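Local coordinates for protein putative alpha-ketoglutarate-dependent taurine dioxygenase (Burkholderia xenovorans, PDB 5HSX) that probably acts as an iron(II)- and 2-oxoglutarate-dependent dioxygenase of the TauD/TfdA family, here with a sodium ion in its metal site, at residues 122-127 with 270-275. Sequence-based numbering, arbitrary orientation.
Sequences WHTDVT and ATAHLA. With NA (sodium ion), chain M.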
loop_
_atom_site.group_PDB
_atom_site.type_symbol
_atom_site.label_atom_id
_atom_site.label_comp_id
_atom_site.label_asym_id
_atom_site.label_seq_id
_atom_site.Cartn_x
_atom_site.Cartn_y
_atom_site.Cartn_z
ATOM N N TRP B 122 -3.603 9.169 -6.745
ATOM C CA TRP B 122 -4.524 8.128 -7.180
ATOM C C TRP B 122 -5.430 8.637 -8.289
ATOM O O TRP B 122 -6.021 9.715 -8.165
ATOM C CB TRP B 122 -5.375 7.668 -6.001
ATOM C CG TRP B 122 -4.648 6.799 -5.025
ATOM C CD1 TRP B 122 -3.997 7.181 -3.873
ATOM C CD2 TRP B 122 -4.522 5.377 -5.112
ATOM N NE1 TRP B 122 -3.480 6.062 -3.238
ATOM C CE2 TRP B 122 -3.795 4.947 -3.983
ATOM C CE3 TRP B 122 -4.954 4.424 -6.051
ATOM C CZ2 TRP B 122 -3.492 3.599 -3.763
ATOM C CZ3 TRP B 122 -4.645 3.089 -5.836
ATOM C CH2 TRP B 122 -3.919 2.688 -4.697
ATOM N N HIS B 123 -5.589 7.837 -9.347
ATOM C CA HIS B 123 -6.372 8.296 -10.489
ATOM C C HIS B 123 -6.733 7.136 -11.401
ATOM O O HIS B 123 -6.100 6.075 -11.389
ATOM C CB HIS B 123 -5.604 9.330 -11.302
ATOM C CG HIS B 123 -4.365 8.772 -11.910
ATOM N ND1 HIS B 123 -3.245 8.476 -11.164
ATOM C CD2 HIS B 123 -4.083 8.402 -13.179
ATOM C CE1 HIS B 123 -2.315 7.970 -11.951
ATOM N NE2 HIS B 123 -2.794 7.932 -13.181
ATOM N N THR B 124 -7.756 7.380 -12.217
ATOM C CA THR B 124 -8.121 6.533 -13.337
ATOM C C THR B 124 -7.745 7.279 -14.614
ATOM O O THR B 124 -8.006 8.479 -14.734
ATOM C CB THR B 124 -9.617 6.203 -13.303
ATOM O OG1 THR B 124 -9.945 5.567 -12.047
ATOM C CG2 THR B 124 -9.982 5.264 -14.437
ATOM N N ASP B 125 -7.099 6.584 -15.545
ATOM C CA ASP B 125 -6.475 7.262 -16.682
ATOM C C ASP B 125 -7.473 8.030 -17.541
ATOM O O ASP B 125 -8.494 7.486 -17.971
ATOM C CB ASP B 125 -5.733 6.246 -17.540
ATOM C CG ASP B 125 -4.464 5.767 -16.883
ATOM O OD1 ASP B 125 -3.825 6.592 -16.190
ATOM O OD2 ASP B 125 -4.121 4.579 -17.042
ATOM N N VAL B 126 -7.137 9.292 -17.832
ATOM C CA VAL B 126 -7.840 10.138 -18.795
ATOM C C VAL B 126 -9.333 10.269 -18.505
ATOM O O VAL B 126 -10.142 10.349 -19.441
ATOM C CB VAL B 126 -7.633 9.626 -20.244
ATOM C CG1 VAL B 126 -7.821 10.753 -21.271
ATOM C CG2 VAL B 126 -6.269 8.998 -20.417
ATOM N N THR B 127 -9.730 10.308 -17.226
ATOM C CA THR B 127 -11.170 10.488 -17.034
ATOM C C THR B 127 -11.614 11.915 -17.309
ATOM O O THR B 127 -12.816 12.182 -17.273
ATOM C CB THR B 127 -11.646 10.076 -15.631
ATOM O OG1 THR B 127 -10.972 10.839 -14.623
ATOM C CG2 THR B 127 -11.444 8.579 -15.394
ATOM N N ALA B 270 -12.767 -0.215 -13.629
ATOM C CA ALA B 270 -12.977 -0.731 -12.286
ATOM C C ALA B 270 -11.827 -0.426 -11.335
ATOM O O ALA B 270 -11.821 -0.954 -10.218
ATOM C CB ALA B 270 -13.206 -2.247 -12.322
ATOM N N THR B 271 -10.856 0.395 -11.737
ATOM C CA THR B 271 -9.686 0.630 -10.898
ATOM C C THR B 271 -9.290 2.092 -10.939
ATOM O O THR B 271 -9.598 2.825 -11.886
ATOM C CB THR B 271 -8.453 -0.197 -11.327
ATOM O OG1 THR B 271 -8.074 0.152 -12.673
ATOM C CG2 THR B 271 -8.730 -1.701 -11.231
ATOM N N ALA B 272 -8.577 2.498 -9.898
ATOM C CA ALA B 272 -7.650 3.615 -9.976
ATOM C C ALA B 272 -6.278 3.092 -9.583
ATOM O O ALA B 272 -6.153 2.005 -9.009
ATOM C CB ALA B 272 -8.057 4.785 -9.064
ATOM N N HIS B 273 -5.235 3.855 -9.915
ATOM C CA HIS B 273 -3.893 3.395 -9.609
ATOM C C HIS B 273 -3.037 4.566 -9.164
ATOM O O HIS B 273 -3.409 5.735 -9.289
ATOM C CB HIS B 273 -3.246 2.659 -10.795
ATOM C CG HIS B 273 -3.113 3.491 -12.031
ATOM N ND1 HIS B 273 -4.141 3.643 -12.940
ATOM C CD2 HIS B 273 -2.070 4.200 -12.521
ATOM C CE1 HIS B 273 -3.738 4.422 -13.928
ATOM N NE2 HIS B 273 -2.487 4.774 -13.698
ATOM N N LEU B 274 -1.880 4.217 -8.628
ATOM C CA LEU B 274 -0.981 5.157 -7.980
ATOM C C LEU B 274 0.423 4.909 -8.505
ATOM O O LEU B 274 0.988 3.829 -8.287
ATOM C CB LEU B 274 -1.024 4.970 -6.460
ATOM C CG LEU B 274 -0.024 5.814 -5.672
ATOM C CD1 LEU B 274 -0.362 7.300 -5.787
ATOM C CD2 LEU B 274 -0.003 5.360 -4.217
ATOM N N ALA B 275 0.986 5.909 -9.179
ATOM C CA ALA B 275 2.350 5.823 -9.673
ATOM C C ALA B 275 3.342 6.054 -8.533
ATOM O O ALA B 275 3.038 6.752 -7.561
ATOM C CB ALA B 275 2.583 6.855 -10.776
HETATM NA NA NA M . -2.150 6.754 -14.691
HETATM O O HOH W 1 0.079 6.569 -13.789
HETATM O O HOH W 2 -1.412 5.582 -16.457
#
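The imidazole of H123 meets that of H273 obliquely, ring planes 57° apart, with both NE2 atoms turned onto one sodium ion. With D125 they form the HX(D/E)...H facial triad of the double-stranded beta-helix (cupin) fold, the site that in TauD/TfdA relatives holds iron(II). Binding distances to the sodium ion are 2.0 Å from H123 NE2, 2.2 Å from H273 NE2 and 2.3 Å from D125 OD1; two waters and the backbone O of N323 complete six ligands. The two histidines are directly paired and so project from the same face of the sheet, each CG lying between its own backbone N and carbonyl carbon (chi1 near 60° in both). Their backbones form an antiparallel hydrogen-bonded pair: H273 N donates to H123 O at 2.8 Å, and H123 N to H273 O. With NE2 on the ion and ND1 donating to G121 O, both ring nitrogens of H123 are engaged, which restrains its rotation. The rings of W152 and W266 pack against H273, and D125 brings its carboxylate to the edge of the same imidazole. On the sheet face opposite the histidines, carrying W122 and L274, L274 CB lies over the six-membered ring of W122, a CH-pi contact at 3.7 Å from the centroid and 10° off its normal. The hydroxyl of T124 ties the loop to strand 271-274, OG1 donating to T271 O at 2.8 Å.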